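Local coordinates for protein fatty acid amide hydrolase (Candida albicans, PDB 6KVR) that probably hydrolyses amides of monocarboxylic acids to the carboxylate and ammonium, at residues 206-211 with 479-484; 272-277 with 489-494; 330-335 with 551-556; 345-350 with 380-385; 497-502 with 541-546. All coordinates share one frame; numbering follows the deposited sequence.

Following the chain from its N terminus, 206-211 opens a long loop that contact 1 closes at 479-484, at the start of helix 482-490. Before it closes, 272-277 opens the loop of contact 2, which ends at the far end of the same helix, and 330-335 opens that of contact 3, which waits for helix 552-565; contacts 1, 2 and 3 therefore cross one another. Contact 4, between 345-350 and 380-385, closes a short loop lying within all three. Contact 5 pairs 497-502 with 541-546 after contacts 1, 2 and 4 have closed, but within the span of contact 3. Together they join loops, helix ends and the mixed central sheet, which contacts 4 and 5 both reach.

Contact 1 of 5, residues 206-211 with 479-484; sequences TLMHLD and YNWSYT
The indole of Trp-481 receives two side chains from 206-211 on different aspects of its ring. Leu-210 lies over one face: its CG stands 3.8 Å from the centroid of the five-membered ring and 18° from the normal, a CH-pi contact, while CD1 of Leu-210 reaches CD1 of Trp-481 at 3.6 Å. Selenomethionine Met-208 comes to the rim instead. Its SE sits 5.4 Å from the six-membered centroid, at the edge, giving a Met-aromatic contact, and bends at chi2 and chi3 bring CE to within 3.7 Å of Trp-481 CZ3. Also at the edge and in the ring plane, Met-208 O approaches CZ2 of Trp-481 at 3.2 Å. The indole N-H is taken up by a water 3.0 Å from NE1 of Trp-481; this water also accepts from the backbone N of Leu-210, so one molecule bridges the segments. Trp-481, at the N-cap position of helix 482-490, sits inside an Asx turn in which Asn-480 OD1 accepts from Ser-482 N. Thr-484 OG1 bonds Gly-255 O, and the side chain of Leu-210 comes within about 4 Å (nearest atoms) of that of Ser-257, the predicted acyl-ester nucleophile, so this packing probably borders the amidase active site.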
# COMPACT_ATOMS: atom_id res chain seq x y z
N THR A 206 7.37 23.92 -7.71
CA THR A 206 7.31 22.49 -8.09
C THR A 206 7.32 21.56 -6.89
O THR A 206 7.04 20.37 -7.06
CB THR A 206 8.43 22.02 -9.06
OG1 THR A 206 9.67 21.82 -8.35
CG2 THR A 206 8.65 22.99 -10.22
N LEU A 207 7.62 22.05 -5.68
CA LEU A 207 7.71 21.22 -4.47
C LEU A 207 8.81 20.17 -4.57
O LEU A 207 8.78 19.18 -3.87
CB LEU A 207 6.39 20.51 -4.16
CG LEU A 207 5.15 21.39 -4.12
CD1 LEU A 207 3.91 20.59 -3.70
CD2 LEU A 207 5.39 22.57 -3.20
N MSE A 208 9.77 20.36 -5.47
CA MSE A 208 10.85 19.39 -5.66
C MSE A 208 12.22 20.08 -5.57
O MSE A 208 13.07 19.92 -6.44
CB MSE A 208 10.68 18.68 -7.01
CG MSE A 208 9.40 17.84 -7.13
SE MSE A 208 9.58 16.30 -5.88
CE MSE A 208 10.76 15.19 -7.05
N HIS A 209 12.39 20.87 -4.51
CA HIS A 209 13.69 21.35 -4.08
C HIS A 209 13.91 20.97 -2.63
O HIS A 209 12.98 21.00 -1.81
CB HIS A 209 13.87 22.91 -4.14
CG HIS A 209 13.40 23.58 -5.40
ND1 HIS A 209 13.65 24.92 -5.64
CD2 HIS A 209 12.70 23.12 -6.46
CE1 HIS A 209 13.13 25.25 -6.81
NE2 HIS A 209 12.54 24.19 -7.33
N LEU A 210 15.16 20.70 -2.27
CA LEU A 210 15.52 20.75 -0.85
C LEU A 210 15.87 22.17 -0.43
O LEU A 210 16.84 22.41 0.30
CB LEU A 210 16.66 19.78 -0.57
CG LEU A 210 16.32 18.29 -0.75
CD1 LEU A 210 17.40 17.38 -0.13
CD2 LEU A 210 14.94 17.92 -0.20
N ASP A 211 15.05 23.12 -0.87
CA ASP A 211 15.24 24.57 -0.75
C ASP A 211 13.87 25.21 -1.00
O ASP A 211 12.87 24.50 -1.15
CB ASP A 211 16.29 25.06 -1.75
CG ASP A 211 16.74 26.48 -1.46
OD1 ASP A 211 17.14 27.18 -2.43
OD2 ASP A 211 16.71 26.89 -0.27
N TYR A 479 21.90 20.00 -4.66
CA TYR A 479 21.70 19.21 -5.87
C TYR A 479 21.53 17.71 -5.62
O TYR A 479 20.82 17.05 -6.37
CB TYR A 479 22.89 19.40 -6.81
CG TYR A 479 23.26 20.85 -7.04
CD1 TYR A 479 22.58 21.62 -7.98
CD2 TYR A 479 24.28 21.45 -6.32
CE1 TYR A 479 22.91 22.95 -8.20
CE2 TYR A 479 24.62 22.77 -6.52
CZ TYR A 479 23.94 23.52 -7.46
OH TYR A 479 24.27 24.82 -7.66
N ASN A 480 22.18 17.16 -4.60
CA ASN A 480 22.18 15.73 -4.34
C ASN A 480 21.23 15.39 -3.20
O ASN A 480 21.44 15.81 -2.05
CB ASN A 480 23.58 15.24 -4.00
CG ASN A 480 23.57 13.85 -3.44
OD1 ASN A 480 22.97 12.95 -4.02
ND2 ASN A 480 24.19 13.67 -2.29
N TRP A 481 20.21 14.58 -3.50
CA TRP A 481 19.26 14.10 -2.50
C TRP A 481 19.55 12.67 -1.99
O TRP A 481 18.71 12.10 -1.27
CB TRP A 481 17.85 14.12 -3.08
CG TRP A 481 17.33 15.44 -3.57
CD1 TRP A 481 17.99 16.63 -3.64
CD2 TRP A 481 16.02 15.68 -4.10
NE1 TRP A 481 17.17 17.60 -4.17
CE2 TRP A 481 15.95 17.04 -4.46
CE3 TRP A 481 14.89 14.87 -4.30
CZ2 TRP A 481 14.80 17.62 -4.99
CZ3 TRP A 481 13.74 15.44 -4.84
CH2 TRP A 481 13.71 16.82 -5.17
N SER A 482 20.68 12.07 -2.37
CA SER A 482 20.84 10.63 -2.18
C SER A 482 20.65 10.20 -0.73
O SER A 482 20.13 9.10 -0.47
CB SER A 482 22.21 10.18 -2.70
OG SER A 482 23.25 10.81 -1.97
N TYR A 483 21.03 11.05 0.24
CA TYR A 483 21.00 10.65 1.64
C TYR A 483 19.57 10.57 2.18
O TYR A 483 19.31 9.77 3.09
CB TYR A 483 21.88 11.59 2.48
CG TYR A 483 23.34 11.20 2.38
CD1 TYR A 483 23.84 10.14 3.14
CD2 TYR A 483 24.19 11.82 1.48
CE1 TYR A 483 25.17 9.76 3.03
CE2 TYR A 483 25.51 11.44 1.35
CZ TYR A 483 26.00 10.42 2.13
OH TYR A 483 27.32 10.05 2.00
N THR A 484 18.64 11.35 1.64
CA THR A 484 17.23 11.23 2.04
C THR A 484 16.41 10.39 1.07
O THR A 484 15.54 9.62 1.50
CB THR A 484 16.56 12.60 2.16
OG1 THR A 484 16.90 13.40 1.02
CG2 THR A 484 16.93 13.31 3.47
O HOH W 1 17.24 20.51 -4.67

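Contact 2 of 5, residues 272-277 with 489-494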
# COMPACT_ATOMS: atom_id res chain seq x y z
N PRO A 272 7.14 9.25 8.31
CA PRO A 272 6.56 7.95 8.65
C PRO A 272 6.47 7.03 7.43
O PRO A 272 6.62 7.45 6.28
CB PRO A 272 5.17 8.29 9.19
CG PRO A 272 4.90 9.71 8.78
CD PRO A 272 6.16 10.35 8.30
N THR A 273 6.28 5.74 7.72
CA THR A 273 5.97 4.77 6.67
C THR A 273 4.73 5.24 5.92
O THR A 273 3.81 5.81 6.52
CB THR A 273 5.71 3.37 7.25
OG1 THR A 273 6.61 3.09 8.33
CG2 THR A 273 5.90 2.30 6.17
N THR A 274 4.70 4.98 4.61
CA THR A 274 3.56 5.44 3.83
C THR A 274 2.25 4.85 4.36
O THR A 274 2.23 3.76 4.95
CB THR A 274 3.70 5.06 2.35
OG1 THR A 274 3.91 3.65 2.23
CG2 THR A 274 4.87 5.82 1.69
N LYS A 275 1.18 5.60 4.15
CA LYS A 275 -0.21 5.19 4.36
C LYS A 275 -0.61 5.14 5.83
O LYS A 275 -1.61 4.51 6.16
CB LYS A 275 -0.51 3.86 3.67
CG LYS A 275 -0.13 3.88 2.17
CD LYS A 275 0.57 2.59 1.76
CE LYS A 275 -0.38 1.62 1.01
NZ LYS A 275 0.07 0.17 1.00
N ARG A 276 0.11 5.80 6.72
CA ARG A 276 -0.37 5.99 8.08
C ARG A 276 -1.01 7.36 8.27
O ARG A 276 -2.09 7.46 8.87
CB ARG A 276 0.79 5.80 9.07
CG ARG A 276 1.50 4.45 8.96
CD ARG A 276 2.33 4.12 10.20
NE ARG A 276 1.53 3.61 11.31
CZ ARG A 276 2.02 3.01 12.39
NH1 ARG A 276 3.31 2.76 12.52
NH2 ARG A 276 1.18 2.66 13.37
N ILE A 277 -0.40 8.40 7.72
CA ILE A 277 -0.90 9.77 7.79
C ILE A 277 -1.43 10.12 6.40
O ILE A 277 -0.78 9.83 5.39
CB ILE A 277 0.21 10.74 8.26
CG1 ILE A 277 0.44 10.58 9.77
CG2 ILE A 277 -0.18 12.17 8.04
CD1 ILE A 277 1.19 9.37 10.16
N ILE A 489 12.54 5.55 -1.50
CA ILE A 489 12.29 4.41 -2.37
C ILE A 489 12.16 3.13 -1.53
O ILE A 489 11.35 2.26 -1.85
CB ILE A 489 13.35 4.29 -3.49
CG1 ILE A 489 12.95 3.20 -4.48
CG2 ILE A 489 14.75 3.99 -2.93
CD1 ILE A 489 13.93 3.03 -5.65
N LEU A 490 12.91 3.02 -0.43
CA LEU A 490 12.72 1.87 0.47
C LEU A 490 11.45 2.00 1.31
O LEU A 490 10.94 0.98 1.79
CB LEU A 490 13.92 1.70 1.39
CG LEU A 490 15.29 1.45 0.74
CD1 LEU A 490 16.44 1.45 1.77
CD2 LEU A 490 15.30 0.16 -0.06
N ASP A 491 10.94 3.23 1.50
CA ASP A 491 9.80 3.51 2.38
C ASP A 491 10.04 3.01 3.81
O ASP A 491 9.19 2.35 4.41
CB ASP A 491 8.50 2.93 1.84
CG ASP A 491 7.26 3.46 2.58
OD1 ASP A 491 6.18 2.83 2.50
OD2 ASP A 491 7.37 4.51 3.27
N PHE A 492 11.21 3.35 4.36
CA PHE A 492 11.47 3.03 5.77
C PHE A 492 11.14 4.25 6.63
O PHE A 492 11.49 5.38 6.27
CB PHE A 492 12.94 2.65 6.00
CG PHE A 492 13.31 1.24 5.54
CD1 PHE A 492 12.50 0.51 4.69
CD2 PHE A 492 14.50 0.65 5.97
CE1 PHE A 492 12.85 -0.77 4.26
CE2 PHE A 492 14.86 -0.63 5.56
CZ PHE A 492 14.02 -1.35 4.70
N PRO A 493 10.49 4.09 7.79
CA PRO A 493 10.25 5.26 8.65
C PRO A 493 11.59 5.80 9.17
O PRO A 493 12.45 5.03 9.62
CB PRO A 493 9.37 4.71 9.77
CG PRO A 493 9.70 3.25 9.83
CD PRO A 493 10.08 2.83 8.43
N THR A 494 11.77 7.11 9.05
CA THR A 494 13.07 7.73 9.31
C THR A 494 12.89 8.99 10.14
O THR A 494 12.19 9.93 9.74
CB THR A 494 13.79 8.05 7.99
OG1 THR A 494 13.94 6.85 7.23
CG2 THR A 494 15.18 8.67 8.25
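This is a buried hydrogen-bonded contact between the loop that follows strand 268-271 and the C-terminal end of helix 482-490, with the carboxylate of Asp-491 as its centre. CG of Asp-491 stands anti to the backbone N (chi1 -168°), which carries the carboxylate across to Thr-274. There OD2 of Asp-491 accepts from Thr-274 N at 3.0 Å through its syn lone pair, while a weak bond runs from the same N-H to OD1. The hydroxyl supplies the second grip: Thr-274 OG1 donates to Asp-491 OD1 at a very short 2.4 Å, meeting the oxygen 31° out of the carboxylate plane. Both oxygens also have a charged partner outside the segments, Arg-549 for OD1 and Arg-271 for OD2, so the buried negative charge is well compensated and would be expected to stay ionised. Beside these bonds, Thr-273 and Pro-493 lie side by side and point the same way, OG1 of Thr-273 touching CG of Pro-493 at 3.4 Å; that hydroxyl is hydrogen-bonded with Asp-552 OD1 and with Tyr-550 N. Backbone shape sets the stage on each side. Thr-273 to Arg-276 form a type II beta turn, and Asp-491, at positive phi (56°), is the C-prime residue of the Schellman motif that ends helix 482-490.

Contact 3 of 5, residues 330-335 with 551-556; sequences PWRDVS and FDEEVL
A salt-bridge network ties the loop after helix 303-317 to the first turn of helix 552-565. Arg-332 grips Glu-554 with two nitrogens: NH1 donates to OE1 of Glu-554 at 3.1 Å and NH2 to OE2 at 3.2 Å. Both bonds use syn lone pairs and lie close to the guanidinium plane, an end-on bidentate grip with the two planes 31° apart. Glu-553 comes over a guanidinium face instead, and its OE1 forms a salt bridge with Arg-332 NH2 at 3.1 Å. Its other oxygen works on the main chain, Glu-553 OE2 taking Arg-332 N at 2.9 Å on the anti lone pair in a nearly straight bond. With CG anti to the carbonyl carbon (chi1 -66°), Glu-553 sets that atom squarely over Trp-331, 3.3 Å from the centroid of the six-membered ring, a close CH-pi contact; the bend at chi2 (95°) then turns the carboxylate off toward Arg-332. CD1 of Leu-556 meets CH2 of the same indole at 3.9 Å. Trp-331 NE1 bonds Glu-307 of helix 303-317, so the indole also joins that helix. Arg-276 gives Glu-553 a second arginine partner, at OE2, while Arg-332 NH2 faces OE1; two arginines and a backbone N-H would favour the ionised form of this buried carboxylate.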
# COMPACT_ATOMS: atom_id res chain seq x y z
N PRO A 330 -3.10 0.50 14.43
CA PRO A 330 -3.00 1.32 15.64
C PRO A 330 -1.58 1.78 15.90
O PRO A 330 -0.62 1.07 15.60
CB PRO A 330 -3.48 0.38 16.75
CG PRO A 330 -4.33 -0.66 16.03
CD PRO A 330 -3.70 -0.82 14.68
N TRP A 331 -1.45 2.98 16.47
CA TRP A 331 -0.17 3.45 16.97
C TRP A 331 0.09 2.73 18.30
O TRP A 331 -0.58 2.99 19.30
CB TRP A 331 -0.20 4.97 17.15
CG TRP A 331 1.09 5.54 17.64
CD1 TRP A 331 1.40 5.88 18.93
CD2 TRP A 331 2.27 5.83 16.86
NE1 TRP A 331 2.68 6.36 19.00
CE2 TRP A 331 3.24 6.34 17.75
CE3 TRP A 331 2.60 5.70 15.51
CZ2 TRP A 331 4.52 6.73 17.32
CZ3 TRP A 331 3.87 6.08 15.08
CH2 TRP A 331 4.81 6.59 15.99
N ARG A 332 1.05 1.81 18.29
CA ARG A 332 1.30 0.94 19.44
C ARG A 332 2.02 1.69 20.56
O ARG A 332 2.76 2.65 20.35
CB ARG A 332 2.13 -0.27 19.02
CG ARG A 332 1.31 -1.34 18.28
CD ARG A 332 2.21 -2.36 17.63
NE ARG A 332 3.11 -1.75 16.65
CZ ARG A 332 4.41 -1.58 16.84
NH1 ARG A 332 4.98 -1.88 18.00
NH2 ARG A 332 5.16 -1.08 15.85
N ASP A 333 1.80 1.21 21.78
CA ASP A 333 2.45 1.74 22.97
C ASP A 333 3.75 0.98 23.18
O ASP A 333 3.75 -0.24 23.37
CB ASP A 333 1.53 1.61 24.18
CG ASP A 333 1.59 2.83 25.06
OD1 ASP A 333 2.69 3.25 25.46
OD2 ASP A 333 0.50 3.40 25.33
N VAL A 334 4.87 1.70 23.13
CA VAL A 334 6.20 1.11 23.12
C VAL A 334 7.04 1.81 24.18
O VAL A 334 7.00 3.03 24.30
CB VAL A 334 6.84 1.24 21.72
CG1 VAL A 334 8.36 1.15 21.80
CG2 VAL A 334 6.27 0.18 20.77
N SER A 335 7.81 1.03 24.95
CA SER A 335 8.63 1.63 25.99
C SER A 335 9.94 2.15 25.41
O SER A 335 10.43 1.66 24.40
CB SER A 335 8.93 0.62 27.11
OG SER A 335 9.15 -0.68 26.58
N PHE A 551 7.46 0.16 11.66
CA PHE A 551 7.94 0.19 13.04
C PHE A 551 8.27 1.61 13.48
O PHE A 551 9.24 1.84 14.21
CB PHE A 551 9.15 -0.73 13.20
CG PHE A 551 8.80 -2.20 13.19
CD1 PHE A 551 8.41 -2.84 12.00
CD2 PHE A 551 8.84 -2.96 14.36
CE1 PHE A 551 8.08 -4.20 11.99
CE2 PHE A 551 8.52 -4.33 14.35
CZ PHE A 551 8.14 -4.94 13.16
N ASP A 552 7.47 2.59 13.01
CA ASP A 552 7.63 4.00 13.38
C ASP A 552 7.69 4.20 14.89
O ASP A 552 8.42 5.08 15.38
CB ASP A 552 6.46 4.82 12.83
CG ASP A 552 6.15 4.52 11.37
OD1 ASP A 552 5.83 3.36 11.02
OD2 ASP A 552 6.20 5.47 10.58
N GLU A 553 6.89 3.44 15.63
CA GLU A 553 6.82 3.62 17.08
C GLU A 553 8.17 3.35 17.72
O GLU A 553 8.64 4.14 18.55
CB GLU A 553 5.74 2.69 17.66
CG GLU A 553 4.32 3.05 17.20
CD GLU A 553 3.85 2.23 15.98
OE1 GLU A 553 4.69 1.87 15.11
OE2 GLU A 553 2.64 1.92 15.91
N GLU A 554 8.84 2.28 17.30
CA GLU A 554 10.18 1.98 17.81
C GLU A 554 11.18 3.06 17.41
O GLU A 554 12.11 3.36 18.18
CB GLU A 554 10.65 0.61 17.31
CG GLU A 554 10.06 -0.58 18.05
CD GLU A 554 8.67 -0.95 17.54
OE1 GLU A 554 8.07 -1.93 18.05
OE2 GLU A 554 8.18 -0.25 16.61
N VAL A 555 11.03 3.63 16.21
CA VAL A 555 11.95 4.67 15.76
C VAL A 555 11.92 5.84 16.74
O VAL A 555 12.96 6.30 17.21
CB VAL A 555 11.62 5.14 14.34
CG1 VAL A 555 12.43 6.39 14.01
CG2 VAL A 555 11.90 4.03 13.30
N LEU A 556 10.72 6.32 17.07
CA LEU A 556 10.59 7.46 17.97
C LEU A 556 11.04 7.10 19.38
O LEU A 556 11.64 7.93 20.07
CB LEU A 556 9.15 7.97 17.99
CG LEU A 556 8.71 8.63 16.67
CD1 LEU A 556 7.38 9.40 16.79
CD2 LEU A 556 9.81 9.54 16.17

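Contact 4 of 5, residues 345-350 with 380-385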
# COMPACT_ATOMS: atom_id res chain seq x y z
N ALA A 345 23.26 -0.01 12.74
CA ALA A 345 24.13 0.01 11.58
C ALA A 345 24.39 1.46 11.17
O ALA A 345 23.48 2.30 11.16
CB ALA A 345 23.51 -0.77 10.42
N ILE A 346 25.65 1.76 10.84
CA ILE A 346 26.09 3.13 10.59
C ILE A 346 26.44 3.26 9.12
O ILE A 346 27.20 2.45 8.58
CB ILE A 346 27.31 3.51 11.46
CG1 ILE A 346 27.08 3.09 12.92
CG2 ILE A 346 27.58 5.02 11.37
CD1 ILE A 346 25.92 3.82 13.59
N ILE A 347 25.89 4.29 8.48
CA ILE A 347 26.29 4.67 7.13
C ILE A 347 27.19 5.89 7.27
O ILE A 347 26.72 6.98 7.60
CB ILE A 347 25.08 4.94 6.22
CG1 ILE A 347 24.33 3.63 5.94
CG2 ILE A 347 25.51 5.60 4.91
CD1 ILE A 347 23.06 3.81 5.10
N ARG A 348 28.50 5.70 7.05
CA ARG A 348 29.43 6.83 7.05
C ARG A 348 29.50 7.53 5.70
O ARG A 348 29.93 8.69 5.65
CB ARG A 348 30.85 6.37 7.42
CG ARG A 348 30.93 5.46 8.62
CD ARG A 348 31.25 6.26 9.83
NE ARG A 348 31.48 5.43 11.01
CZ ARG A 348 32.00 5.90 12.13
NH1 ARG A 348 32.39 7.16 12.23
NH2 ARG A 348 32.13 5.09 13.18
N ASP A 349 29.11 6.84 4.63
CA ASP A 349 29.24 7.31 3.26
C ASP A 349 28.33 6.42 2.42
O ASP A 349 28.48 5.20 2.43
CB ASP A 349 30.71 7.23 2.80
CG ASP A 349 30.96 7.79 1.40
OD1 ASP A 349 30.36 7.32 0.40
OD2 ASP A 349 31.77 8.73 1.29
N ASP A 350 27.36 7.02 1.72
CA ASP A 350 26.41 6.20 0.98
C ASP A 350 26.99 5.64 -0.31
O ASP A 350 26.25 5.01 -1.08
CB ASP A 350 25.14 6.99 0.68
CG ASP A 350 25.33 8.08 -0.37
OD1 ASP A 350 26.48 8.51 -0.62
OD2 ASP A 350 24.31 8.50 -0.95
N PHE A 380 28.48 -0.21 8.17
CA PHE A 380 27.57 -0.68 7.14
C PHE A 380 27.88 0.03 5.83
O PHE A 380 27.80 1.26 5.75
CB PHE A 380 26.12 -0.42 7.57
CG PHE A 380 25.08 -0.86 6.59
CD1 PHE A 380 25.22 -2.06 5.90
CD2 PHE A 380 23.94 -0.10 6.39
CE1 PHE A 380 24.24 -2.47 5.02
CE2 PHE A 380 22.96 -0.51 5.52
CZ PHE A 380 23.10 -1.69 4.82
N ASP A 381 28.23 -0.75 4.80
CA ASP A 381 28.48 -0.23 3.46
C ASP A 381 27.22 -0.50 2.63
O ASP A 381 27.05 -1.61 2.11
CB ASP A 381 29.71 -0.90 2.84
CG ASP A 381 30.17 -0.24 1.56
OD1 ASP A 381 29.43 0.60 1.00
OD2 ASP A 381 31.30 -0.55 1.13
N PRO A 382 26.31 0.47 2.48
CA PRO A 382 24.95 0.16 2.01
C PRO A 382 24.95 -0.22 0.54
O PRO A 382 25.55 0.48 -0.30
CB PRO A 382 24.19 1.47 2.25
CG PRO A 382 25.25 2.52 2.16
CD PRO A 382 26.49 1.90 2.77
N PRO A 383 24.29 -1.32 0.18
CA PRO A 383 24.39 -1.83 -1.19
C PRO A 383 23.42 -1.18 -2.16
O PRO A 383 22.34 -0.71 -1.78
CB PRO A 383 24.06 -3.33 -1.03
CG PRO A 383 23.16 -3.36 0.18
CD PRO A 383 23.55 -2.22 1.08
N ASN A 384 23.83 -1.15 -3.42
CA ASN A 384 22.97 -0.75 -4.53
C ASN A 384 22.44 0.68 -4.39
O ASN A 384 21.38 0.99 -4.94
CB ASN A 384 21.79 -1.71 -4.70
CG ASN A 384 22.16 -2.93 -5.48
OD1 ASN A 384 22.86 -2.83 -6.48
ND2 ASN A 384 21.69 -4.09 -5.03
N THR A 385 23.14 1.55 -3.66
CA THR A 385 22.69 2.94 -3.53
C THR A 385 22.65 3.65 -4.88
O THR A 385 21.80 4.52 -5.10
CB THR A 385 23.56 3.72 -2.54
OG1 THR A 385 24.93 3.60 -2.89
CG2 THR A 385 23.35 3.21 -1.10
O HOH W 2 29.24 3.50 5.82
O HOH W 3 29.81 3.47 1.28
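Parallel neighbouring strands 343-346 and 376-379, joined through helix 357-372, make a beta-alpha-beta unit at one margin of the central sheet, and this contact gathers the chain at and beyond the C-terminal ends of the two strands. The tight part is apolar. Phe-380, with CG anti to its backbone N (chi1 -180°), lies alongside Ile-347 and points the same way, CD2 of Phe-380 meeting CG1 of Ile-347 at 3.8 Å. CB of Phe-380 sits 3.9 Å from Ala-345 CB, and the ring also stacks with Phe-454 outside the segments. Ile-347 crosses Pro-382 obliquely, its CD1 3.9 Å from CB of the proline ring. One backbone bond links the segments, Phe-380 N to Ile-346 O at 3.0 Å, which lies in the carbonyl plane but is bent at the hydrogen (140°). On the loose side the chains part and water fills in for direct bonds. One water accepts from Arg-348 N and donates to Phe-380 O at 2.7 Å; another donates to Asp-349 O and to OD1 of Asp-381, whose side chain is exposed. Past this watery stretch the segments meet directly again at the start of helix 385-397: OG1 of Thr-385 donates to Asp-350 O at 2.6 Å, approaching nearly along the C=O axis, at 173°.

Contact 5 of 5, residues 497-502 with 541-546; sequences FQTGIF and VGLQLS
Val-541 O is gripped by two donors from a single residue: Thr-499 N at 3.2 Å, nearly along the C=O axis, and Thr-499 OG1 at 3.0 Å, from 29° above the carbonyl plane. The hydroxyl oxygen is used twice, because Thr-499 OG1 also accepts from Ile-501 N at 3.1 Å, an ST turn that carries the chain round the corner at Gly-500. Beyond it, Val-541 N donates back to Ile-501 O, so both main-chain polar groups of Val-541 are held. Further along, Phe-497 and Leu-543 form an antiparallel hydrogen-bonded pair, Phe-497 N to Leu-543 O at 2.9 Å and Leu-543 N to Phe-497 O at 3.0 Å. Between these rungs Gln-498 faces Gly-542 as a non-hydrogen-bonded pair, the CA atoms only 4.2 Å apart, and Gly-542 CA makes a CA-H...O contact with Phe-497 O. On the face carrying Phe-497 and Leu-543, the phenyl ring, swung into the crowded position (chi1 72°), brings CE1 of Phe-497 to 4.1 Å from Leu-543 CB, and CG2 of Thr-499 meets Leu-543 CD1. The amide of Gln-498 instead donates through NE2 to Cys-267 O and Ala-263 O. In this interior part of the central sheet, then, backbone bonds set the register, while one threonine hydroxyl couples the strand pairing to the corner.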
# COMPACT_ATOMS: atom_id res chain seq x y z
N PHE A 497 16.90 13.91 13.49
CA PHE A 497 17.04 14.41 14.86
C PHE A 497 18.32 15.24 15.01
O PHE A 497 19.36 14.89 14.46
CB PHE A 497 17.04 13.24 15.88
CG PHE A 497 18.30 12.40 15.87
CD1 PHE A 497 18.43 11.31 15.01
CD2 PHE A 497 19.35 12.68 16.74
CE1 PHE A 497 19.58 10.53 15.02
CE2 PHE A 497 20.51 11.92 16.75
CZ PHE A 497 20.62 10.83 15.89
N GLN A 498 18.22 16.34 15.77
CA GLN A 498 19.40 17.14 16.09
C GLN A 498 20.37 16.38 16.99
O GLN A 498 19.96 15.71 17.95
CB GLN A 498 19.00 18.45 16.77
CG GLN A 498 18.37 19.46 15.84
CD GLN A 498 19.22 19.70 14.61
OE1 GLN A 498 20.44 19.91 14.70
NE2 GLN A 498 18.59 19.69 13.44
N THR A 499 21.66 16.49 16.70
CA THR A 499 22.69 15.87 17.51
C THR A 499 23.17 16.75 18.67
O THR A 499 23.83 16.24 19.57
CB THR A 499 23.91 15.51 16.65
OG1 THR A 499 24.50 16.71 16.14
CG2 THR A 499 23.49 14.65 15.49
N GLY A 500 22.83 18.05 18.67
CA GLY A 500 23.42 18.99 19.60
C GLY A 500 24.77 19.52 19.18
O GLY A 500 25.38 20.31 19.92
N ILE A 501 25.26 19.11 18.01
CA ILE A 501 26.52 19.58 17.46
C ILE A 501 26.24 20.64 16.41
O ILE A 501 25.23 20.59 15.69
CB ILE A 501 27.32 18.40 16.87
CG1 ILE A 501 27.75 17.49 18.02
CG2 ILE A 501 28.55 18.91 16.11
CD1 ILE A 501 28.09 16.10 17.60
N PHE A 502 27.13 21.64 16.34
CA PHE A 502 27.04 22.72 15.37
C PHE A 502 28.36 22.81 14.64
O PHE A 502 29.42 22.48 15.20
CB PHE A 502 26.69 24.04 16.06
CG PHE A 502 25.35 24.02 16.75
CD1 PHE A 502 25.18 23.31 17.94
CD2 PHE A 502 24.26 24.66 16.19
CE1 PHE A 502 23.94 23.26 18.57
CE2 PHE A 502 23.01 24.63 16.82
CZ PHE A 502 22.85 23.92 18.02
N VAL A 541 23.85 20.26 12.94
CA VAL A 541 23.97 18.96 12.28
C VAL A 541 22.85 18.07 12.78
O VAL A 541 22.77 17.76 13.98
CB VAL A 541 25.32 18.28 12.54
CG1 VAL A 541 25.29 16.91 11.88
CG2 VAL A 541 26.46 19.10 11.99
N GLY A 542 21.99 17.63 11.87
CA GLY A 542 20.97 16.64 12.19
C GLY A 542 21.23 15.37 11.41
O GLY A 542 21.68 15.42 10.26
N LEU A 543 20.93 14.23 12.03
CA LEU A 543 21.20 12.92 11.44
C LEU A 543 19.90 12.13 11.34
O LEU A 543 18.89 12.47 11.97
CB LEU A 543 22.23 12.15 12.27
CG LEU A 543 23.65 12.70 12.44
CD1 LEU A 543 24.43 11.83 13.43
CD2 LEU A 543 24.41 12.78 11.10
N GLN A 544 19.93 11.04 10.57
CA GLN A 544 18.75 10.21 10.33
C GLN A 544 18.85 8.87 11.05
O GLN A 544 19.89 8.21 11.02
CB GLN A 544 18.55 9.95 8.84
CG GLN A 544 18.22 11.19 8.07
CD GLN A 544 17.87 10.85 6.64
OE1 GLN A 544 16.72 10.99 6.24
NE2 GLN A 544 18.84 10.35 5.88
N LEU A 545 17.73 8.48 11.66
CA LEU A 545 17.54 7.15 12.24
C LEU A 545 16.38 6.46 11.52
O LEU A 545 15.22 6.89 11.65
CB LEU A 545 17.29 7.27 13.74
CG LEU A 545 17.44 6.00 14.58
CD1 LEU A 545 18.90 5.66 14.88
CD2 LEU A 545 16.67 6.21 15.87
N SER A 546 16.67 5.40 10.78
CA SER A 546 15.67 4.66 10.01
C SER A 546 15.40 3.29 10.63
O SER A 546 16.33 2.58 11.00
CB SER A 546 16.14 4.46 8.57
OG SER A 546 16.56 5.68 8.02